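Local atomic coordinates of microcin B17-processing protein McbB (Escherichia coli str. K-12 substr. MG1655, PDB entry 6GRH), a protein that is needed to process the inactive microcin B17 precursor peptide, McbA, into the active antibiotic. Residues 45-50 with 83-88; 60-65 with 75-80; 200-203 with 209-212. All coordinates share one frame; numbering follows the deposited sequence.

Contact 1 of 3, residues 45-50 with 83-88; sequences KVLESL and TGVINK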
# COMPACT_ATOMS: atom_id res chain seq x y z
N LYS B 45 19.02 -16.57 48.08
CA LYS B 45 17.86 -17.39 48.48
C LYS B 45 16.54 -16.88 47.93
O LYS B 45 15.75 -17.65 47.40
CB LYS B 45 17.80 -17.55 50.02
N VAL B 46 16.31 -15.58 48.03
CA VAL B 46 15.10 -14.95 47.50
C VAL B 46 14.99 -15.17 46.00
O VAL B 46 13.96 -15.62 45.50
CB VAL B 46 15.08 -13.44 47.85
CG1 VAL B 46 13.97 -12.70 47.11
CG2 VAL B 46 14.92 -13.25 49.35
N LEU B 47 16.07 -14.87 45.27
CA LEU B 47 16.09 -15.04 43.84
C LEU B 47 15.84 -16.49 43.42
O LEU B 47 15.10 -16.73 42.50
CB LEU B 47 17.40 -14.50 43.24
CG LEU B 47 17.61 -13.01 43.39
CD1 LEU B 47 19.07 -12.65 43.10
CD2 LEU B 47 16.65 -12.21 42.52
N GLU B 48 16.46 -17.45 44.09
CA GLU B 48 16.19 -18.87 43.83
C GLU B 48 14.71 -19.26 44.01
O GLU B 48 14.15 -19.99 43.18
CB GLU B 48 17.09 -19.75 44.69
CG GLU B 48 18.52 -19.70 44.19
CD GLU B 48 19.51 -20.42 45.07
OE1 GLU B 48 19.29 -20.52 46.31
OE2 GLU B 48 20.55 -20.87 44.51
N SER B 49 14.07 -18.78 45.08
CA SER B 49 12.65 -19.06 45.30
C SER B 49 11.78 -18.40 44.25
O SER B 49 10.85 -19.03 43.74
CB SER B 49 12.17 -18.60 46.66
OG SER B 49 10.75 -18.46 46.59
N LEU B 50 12.07 -17.14 43.92
CA LEU B 50 11.35 -16.47 42.84
C LEU B 50 11.51 -17.21 41.51
O LEU B 50 10.55 -17.26 40.73
CB LEU B 50 11.79 -15.01 42.67
CG LEU B 50 11.37 -14.04 43.79
CD1 LEU B 50 11.91 -12.64 43.54
CD2 LEU B 50 9.85 -14.00 43.90
N THR B 83 16.58 -4.13 38.83
CA THR B 83 17.38 -5.10 38.08
C THR B 83 16.63 -5.91 37.04
O THR B 83 17.29 -6.58 36.25
CB THR B 83 18.12 -6.08 39.03
OG1 THR B 83 17.17 -6.82 39.84
CG2 THR B 83 19.12 -5.34 39.90
N GLY B 84 15.29 -5.87 37.03
CA GLY B 84 14.46 -6.59 36.05
C GLY B 84 14.02 -7.99 36.45
O GLY B 84 13.76 -8.83 35.58
N VAL B 85 13.96 -8.26 37.76
CA VAL B 85 13.50 -9.55 38.27
C VAL B 85 11.97 -9.56 38.39
O VAL B 85 11.33 -10.56 38.08
CB VAL B 85 14.12 -9.91 39.64
CG1 VAL B 85 13.67 -11.28 40.11
CG2 VAL B 85 15.65 -9.90 39.58
N ILE B 86 11.41 -8.45 38.87
CA ILE B 86 9.96 -8.29 39.01
C ILE B 86 9.51 -6.93 38.46
O ILE B 86 10.33 -6.02 38.29
CB ILE B 86 9.46 -8.46 40.47
CG1 ILE B 86 9.80 -7.24 41.34
CG2 ILE B 86 10.00 -9.74 41.10
CD1 ILE B 86 9.44 -7.38 42.80
N ASN B 87 8.22 -6.79 38.17
CA ASN B 87 7.63 -5.46 38.12
C ASN B 87 6.28 -5.44 38.79
O ASN B 87 5.73 -6.49 39.08
CB ASN B 87 7.61 -4.85 36.71
CG ASN B 87 6.68 -5.55 35.75
OD1 ASN B 87 6.82 -5.40 34.54
ND2 ASN B 87 5.72 -6.28 36.27
N LYS B 88 5.80 -4.24 39.07
CA LYS B 88 4.52 -4.06 39.72
C LYS B 88 3.55 -3.39 38.74
O LYS B 88 3.84 -2.32 38.24
CB LYS B 88 4.71 -3.24 40.99
CG LYS B 88 3.59 -3.41 41.99
CD LYS B 88 3.90 -2.76 43.33
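Leu47 and Leu50 meet Val85 and Ile86 through branched aliphatic ends alone: no ring, amide or guanidinium takes part, so the contact has no planar face or edge, and methyl groups define it. Leu47 offers CD2 to the fork of Val85. The two separations are equal, 3.9 Å from Leu47 CD2 to Val85 CG1 and 3.9 Å from Leu47 CD2 to Val85 CG2, which places the leucine methyl over the valine fork, equidistant from its two methyls. Leu50, one helical turn further on, uses CD1, which lies 4.1 Å from Val85 CG1 and is close also to Ile86 CG2 (4.2 Å from Leu50 CD1). Val85 CG1 therefore touches both leucines. Its place follows from a first torsion of -178°, which sets CG1 opposite the backbone N, while CG2 meets only Leu47 of the two leucines. The side chains of both leucines cross that of Val85 at about a right angle. All four residues are buried, and the interaction is purely apolar, over a modest 125 Å² of surface summed over both sides. The backbones stay well apart, the nearest CA atoms, those of Leu47 and Val85, being 8.2 Å from each other. Gly84, with positive phi (91°), forms a Schellman motif after helix 73-82; beyond it the side chains of Val85 and Ile86 start out toward helix 41-52. Around the contact, Leu80 of helix 73-82 touches Leu47, Leu50 and Ile86; Ile20, Ile15 and Phe18 of strand 13-23 lie against Leu47, Leu50 and Val85 respectively; and Leu65 and Leu62 of helix 59-68 reach Leu50 and Ile86.

Contact 2 of 3, residues 60-65 with 75-80; sequences YLLDKL and KGKEFL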
# COMPACT_ATOMS: atom_id res chain seq x y z
N TYR B 60 2.24 -10.27 49.58
CA TYR B 60 2.36 -10.84 50.90
C TYR B 60 3.45 -11.92 50.98
O TYR B 60 4.23 -11.93 51.93
CB TYR B 60 1.01 -11.41 51.38
CG TYR B 60 -0.06 -10.38 51.72
CD1 TYR B 60 0.24 -9.25 52.49
CD2 TYR B 60 -1.38 -10.55 51.31
CE1 TYR B 60 -0.75 -8.33 52.81
CE2 TYR B 60 -2.37 -9.64 51.63
CZ TYR B 60 -2.05 -8.53 52.38
OH TYR B 60 -3.04 -7.62 52.69
N LEU B 61 3.50 -12.81 49.98
CA LEU B 61 4.53 -13.87 49.94
C LEU B 61 5.91 -13.28 49.62
O LEU B 61 6.90 -13.77 50.14
CB LEU B 61 4.20 -14.98 48.93
CG LEU B 61 3.08 -15.97 49.26
CD1 LEU B 61 2.68 -16.71 47.99
CD2 LEU B 61 3.45 -16.94 50.39
N LEU B 62 5.96 -12.27 48.77
CA LEU B 62 7.23 -11.62 48.47
C LEU B 62 7.81 -11.03 49.75
O LEU B 62 8.95 -11.32 50.09
CB LEU B 62 7.08 -10.55 47.39
CG LEU B 62 8.38 -9.76 47.09
CD1 LEU B 62 9.54 -10.68 46.72
CD2 LEU B 62 8.17 -8.75 46.00
N ASP B 63 6.99 -10.28 50.48
CA ASP B 63 7.36 -9.73 51.80
C ASP B 63 7.87 -10.80 52.75
O ASP B 63 8.90 -10.63 53.39
CB ASP B 63 6.18 -8.99 52.45
CG ASP B 63 5.86 -7.68 51.75
OD1 ASP B 63 6.54 -7.34 50.76
OD2 ASP B 63 4.91 -6.98 52.18
N LYS B 64 7.13 -11.90 52.84
CA LYS B 64 7.49 -13.06 53.67
C LYS B 64 8.86 -13.62 53.24
O LYS B 64 9.71 -13.87 54.06
CB LYS B 64 6.40 -14.14 53.53
CG LYS B 64 6.37 -15.20 54.63
CD LYS B 64 4.93 -15.72 54.82
CE LYS B 64 4.86 -17.07 55.52
NZ LYS B 64 5.67 -17.13 56.76
N LEU B 65 9.05 -13.79 51.94
CA LEU B 65 10.34 -14.25 51.39
C LEU B 65 11.50 -13.34 51.82
O LEU B 65 12.54 -13.82 52.28
CB LEU B 65 10.26 -14.29 49.87
CG LEU B 65 10.80 -15.51 49.13
CD1 LEU B 65 10.26 -16.83 49.64
CD2 LEU B 65 10.44 -15.32 47.65
N LYS B 75 13.94 -1.95 50.38
CA LYS B 75 15.24 -2.02 49.68
C LYS B 75 15.32 -3.26 48.79
O LYS B 75 15.77 -3.17 47.67
CB LYS B 75 16.41 -1.99 50.65
CG LYS B 75 16.53 -0.69 51.42
CD LYS B 75 17.67 -0.75 52.42
CE LYS B 75 17.54 0.36 53.45
NZ LYS B 75 18.68 0.39 54.38
N GLY B 76 14.84 -4.40 49.29
CA GLY B 76 14.75 -5.63 48.51
C GLY B 76 13.88 -5.50 47.27
O GLY B 76 14.29 -5.91 46.18
N LYS B 77 12.70 -4.92 47.42
CA LYS B 77 11.79 -4.72 46.30
C LYS B 77 12.37 -3.79 45.24
O LYS B 77 12.28 -4.10 44.05
CB LYS B 77 10.46 -4.16 46.76
CG LYS B 77 9.52 -5.25 47.25
CD LYS B 77 8.34 -4.61 47.93
CE LYS B 77 7.55 -5.64 48.70
NZ LYS B 77 6.78 -5.01 49.81
N GLU B 78 12.96 -2.69 45.68
CA GLU B 78 13.63 -1.74 44.79
C GLU B 78 14.75 -2.40 43.96
O GLU B 78 14.91 -2.13 42.77
CB GLU B 78 14.22 -0.58 45.62
CG GLU B 78 14.64 0.61 44.77
CD GLU B 78 15.25 1.74 45.59
OE1 GLU B 78 15.44 1.60 46.84
OE2 GLU B 78 15.54 2.78 44.97
N PHE B 79 15.51 -3.27 44.61
CA PHE B 79 16.55 -4.05 43.92
C PHE B 79 15.93 -4.97 42.86
O PHE B 79 16.38 -4.99 41.72
CB PHE B 79 17.37 -4.87 44.94
CG PHE B 79 18.34 -5.82 44.30
CD1 PHE B 79 19.59 -5.38 43.90
CD2 PHE B 79 17.99 -7.12 44.05
CE1 PHE B 79 20.49 -6.23 43.31
CE2 PHE B 79 18.89 -7.99 43.44
CZ PHE B 79 20.14 -7.54 43.09
N LEU B 80 14.89 -5.70 43.26
CA LEU B 80 14.25 -6.66 42.37
C LEU B 80 13.60 -5.97 41.17
O LEU B 80 13.62 -6.52 40.08
CB LEU B 80 13.22 -7.50 43.14
CG LEU B 80 13.82 -8.43 44.22
CD1 LEU B 80 12.74 -9.02 45.11
CD2 LEU B 80 14.66 -9.53 43.61
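Leu62 divides its two methyls between two partners on helix 73-82. CD1 of Leu62 stands 3.9 Å from CD1 of Leu80, the two side chains lying alongside and running antiparallel, while CD2 of Leu62 rests 4.0 Å from CG of Lys77, on the aliphatic part of the lysine. A first torsion of 176°, with CG opposite the backbone N, sends this fork toward the other helix. Lys77 runs extended beyond CG and brings NZ to Asp63, forming a salt bridge through OD1; the 2.5 Å between Lys77 NZ and Asp63 OD1 is doubtful, since OD1 is modelled too close to its neighbour. The two helical segments are steeply inclined, with axes 10.9 Å apart at closest approach and 110° between their N-to-C directions. Three N-terminal strands and three helices, with strand 56-57 after the first helix and strand 86-88 after the third, are consistent with the winged helix-turn-helix fold of precursor-peptide recognition domains. In the second shell, Glu59 OE2 forms another salt bridge to Lys77 NZ, so that two carboxylates probably share the ammonium group. Leu65 packs on Ser49 of helix 41-52.

Contact 3 of 3, residues 200-203 with 209-212; sequences WLSR and RRNE. With EDO (1,2-ethanediol), chain I; SO4 (sulfate ion), chain G.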
# COMPACT_ATOMS: atom_id res chain seq x y z
N TRP B 200 -7.14 -11.05 2.91
CA TRP B 200 -6.06 -11.96 2.47
C TRP B 200 -6.40 -12.68 1.16
O TRP B 200 -5.52 -12.83 0.29
CB TRP B 200 -5.69 -13.00 3.54
CG TRP B 200 -5.49 -12.46 4.95
CD1 TRP B 200 -5.89 -13.07 6.10
CD2 TRP B 200 -4.86 -11.23 5.35
NE1 TRP B 200 -5.57 -12.30 7.17
CE2 TRP B 200 -4.93 -11.18 6.75
CE3 TRP B 200 -4.25 -10.17 4.65
CZ2 TRP B 200 -4.40 -10.12 7.49
CZ3 TRP B 200 -3.73 -9.10 5.39
CH2 TRP B 200 -3.82 -9.08 6.79
N LEU B 201 -7.66 -13.10 1.00
CA LEU B 201 -8.06 -13.75 -0.26
C LEU B 201 -7.93 -12.82 -1.49
O LEU B 201 -7.50 -13.27 -2.55
CB LEU B 201 -9.45 -14.37 -0.17
CG LEU B 201 -9.52 -15.55 0.81
CD1 LEU B 201 -10.96 -16.01 0.93
CD2 LEU B 201 -8.64 -16.72 0.45
N SER B 202 -8.29 -11.55 -1.31
CA SER B 202 -8.09 -10.50 -2.30
C SER B 202 -6.63 -10.30 -2.67
O SER B 202 -6.28 -10.31 -3.85
CB SER B 202 -8.68 -9.17 -1.81
OG SER B 202 -7.81 -8.48 -0.91
N ARG B 203 -5.78 -10.12 -1.66
CA ARG B 203 -4.32 -9.97 -1.87
C ARG B 203 -3.71 -11.17 -2.61
O ARG B 203 -2.79 -10.99 -3.40
CB ARG B 203 -3.57 -9.71 -0.56
CG ARG B 203 -2.03 -9.79 -0.66
CD ARG B 203 -1.35 -9.37 0.64
NE ARG B 203 -1.58 -7.94 0.91
CZ ARG B 203 -1.54 -7.37 2.11
NH1 ARG B 203 -1.27 -8.07 3.21
NH2 ARG B 203 -1.79 -6.06 2.21
N ARG B 209 -4.54 -5.66 -8.43
CA ARG B 209 -5.57 -4.69 -8.08
C ARG B 209 -5.83 -4.85 -6.59
O ARG B 209 -5.88 -5.97 -6.08
CB ARG B 209 -6.86 -4.95 -8.86
N ARG B 210 -6.00 -3.74 -5.89
CA ARG B 210 -6.47 -3.78 -4.51
C ARG B 210 -7.95 -4.16 -4.45
O ARG B 210 -8.34 -4.99 -3.64
CB ARG B 210 -6.21 -2.44 -3.80
CG ARG B 210 -6.87 -2.29 -2.44
CD ARG B 210 -6.38 -3.32 -1.47
NE ARG B 210 -7.08 -3.16 -0.20
CZ ARG B 210 -8.14 -3.85 0.18
NH1 ARG B 210 -8.69 -4.79 -0.59
NH2 ARG B 210 -8.68 -3.57 1.37
N ASN B 211 -8.77 -3.49 -5.26
CA ASN B 211 -10.20 -3.79 -5.34
C ASN B 211 -10.52 -5.24 -5.77
O ASN B 211 -10.16 -5.67 -6.86
CB ASN B 211 -10.89 -2.82 -6.31
CG ASN B 211 -12.34 -3.19 -6.56
OD1 ASN B 211 -13.07 -3.57 -5.63
ND2 ASN B 211 -12.76 -3.09 -7.82
N GLU B 212 -11.25 -5.95 -4.91
CA GLU B 212 -11.67 -7.35 -5.10
C GLU B 212 -12.97 -7.54 -5.95
O GLU B 212 -13.24 -8.66 -6.40
CB GLU B 212 -11.81 -8.05 -3.72
CG GLU B 212 -13.15 -7.96 -2.95
CD GLU B 212 -13.45 -6.61 -2.27
OE1 GLU B 212 -12.64 -5.65 -2.38
OE2 GLU B 212 -14.51 -6.48 -1.61
C1 EDO I . -11.67 -5.90 1.96
O1 EDO I . -10.45 -5.36 2.46
C2 EDO I . -11.37 -7.01 0.95
O2 EDO I . -10.92 -6.45 -0.28
S SO4 G . -2.65 -5.31 -1.52
O1 SO4 G . -1.41 -6.09 -1.74
O2 SO4 G . -2.95 -4.45 -2.69
O3 SO4 G . -3.77 -6.26 -1.36
O4 SO4 G . -2.45 -4.46 -0.33
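Ser202 and Glu212 bring together helix 193-204, which carries the zinc ligand Cys195, and the loop that follows it. The direct approaches are van der Waals: 3.8 Å from Ser202 CB to Glu212 CB, and 3.8 Å from Ser202 OG to Arg210 NH1, oblique to the guanidinium and too long for a bond; the hydroxyl is hydrogen-bonded to Arg199 O. Hydrogen bonds through 1,2-ethanediol, probably from the crystallisation liquor, join the two loop side chains. Arg210 grips it with two nitrogens, NH1 to EDO O2 at 2.8 Å and NH2 to EDO O1 at 2.7 Å, and EDO O2 gives a weak bond to Glu212 OE1. The carboxylate is anchored from its other oxygen, OE2, by Trp287 NE1 and Gln288 NE2. Salt bridges hold further nitrogens: Arg210 NE pairs with Asp25 of the neighbouring McbC chain, at a subunit interface, and Arg203 NH1 with Glu282. A sulfate, also probably from the liquor and bound by Arg199 NH1, lies at the edge of the Arg203 guanidinium; the Arg203 chain bends at its third torsion (-66°), bringing NE and NH2 toward it. Arg203 NE reaches SO4 O1 at 3.2 Å, whereas Arg203 NH2 meets SO4 O4 at 3.1 Å, almost straight at 178°.

Overall arrangement
From the N terminus, the chain passes through strands 13-23, 26-31 and 34-38 before helix 41-52 opens contact 1. Helix 59-68 then opens contact 2, which helix 73-82 closes; the turn into strand 86-88 closes contact 1, so the shorter loop lies within the longer one. Their centres are 8 Å apart, and they touch directly: Val85 N is 2.9 Å from Leu80 O, a probable hydrogen bond. Together they tie the three helices to strand 86-88 of the N-terminal antiparallel sheet. Contact 3 follows in series, closing the short loop after helix 193-204. It lies on the opposite side of the chain's centre, its own centre about 50 Å from that of contact 1.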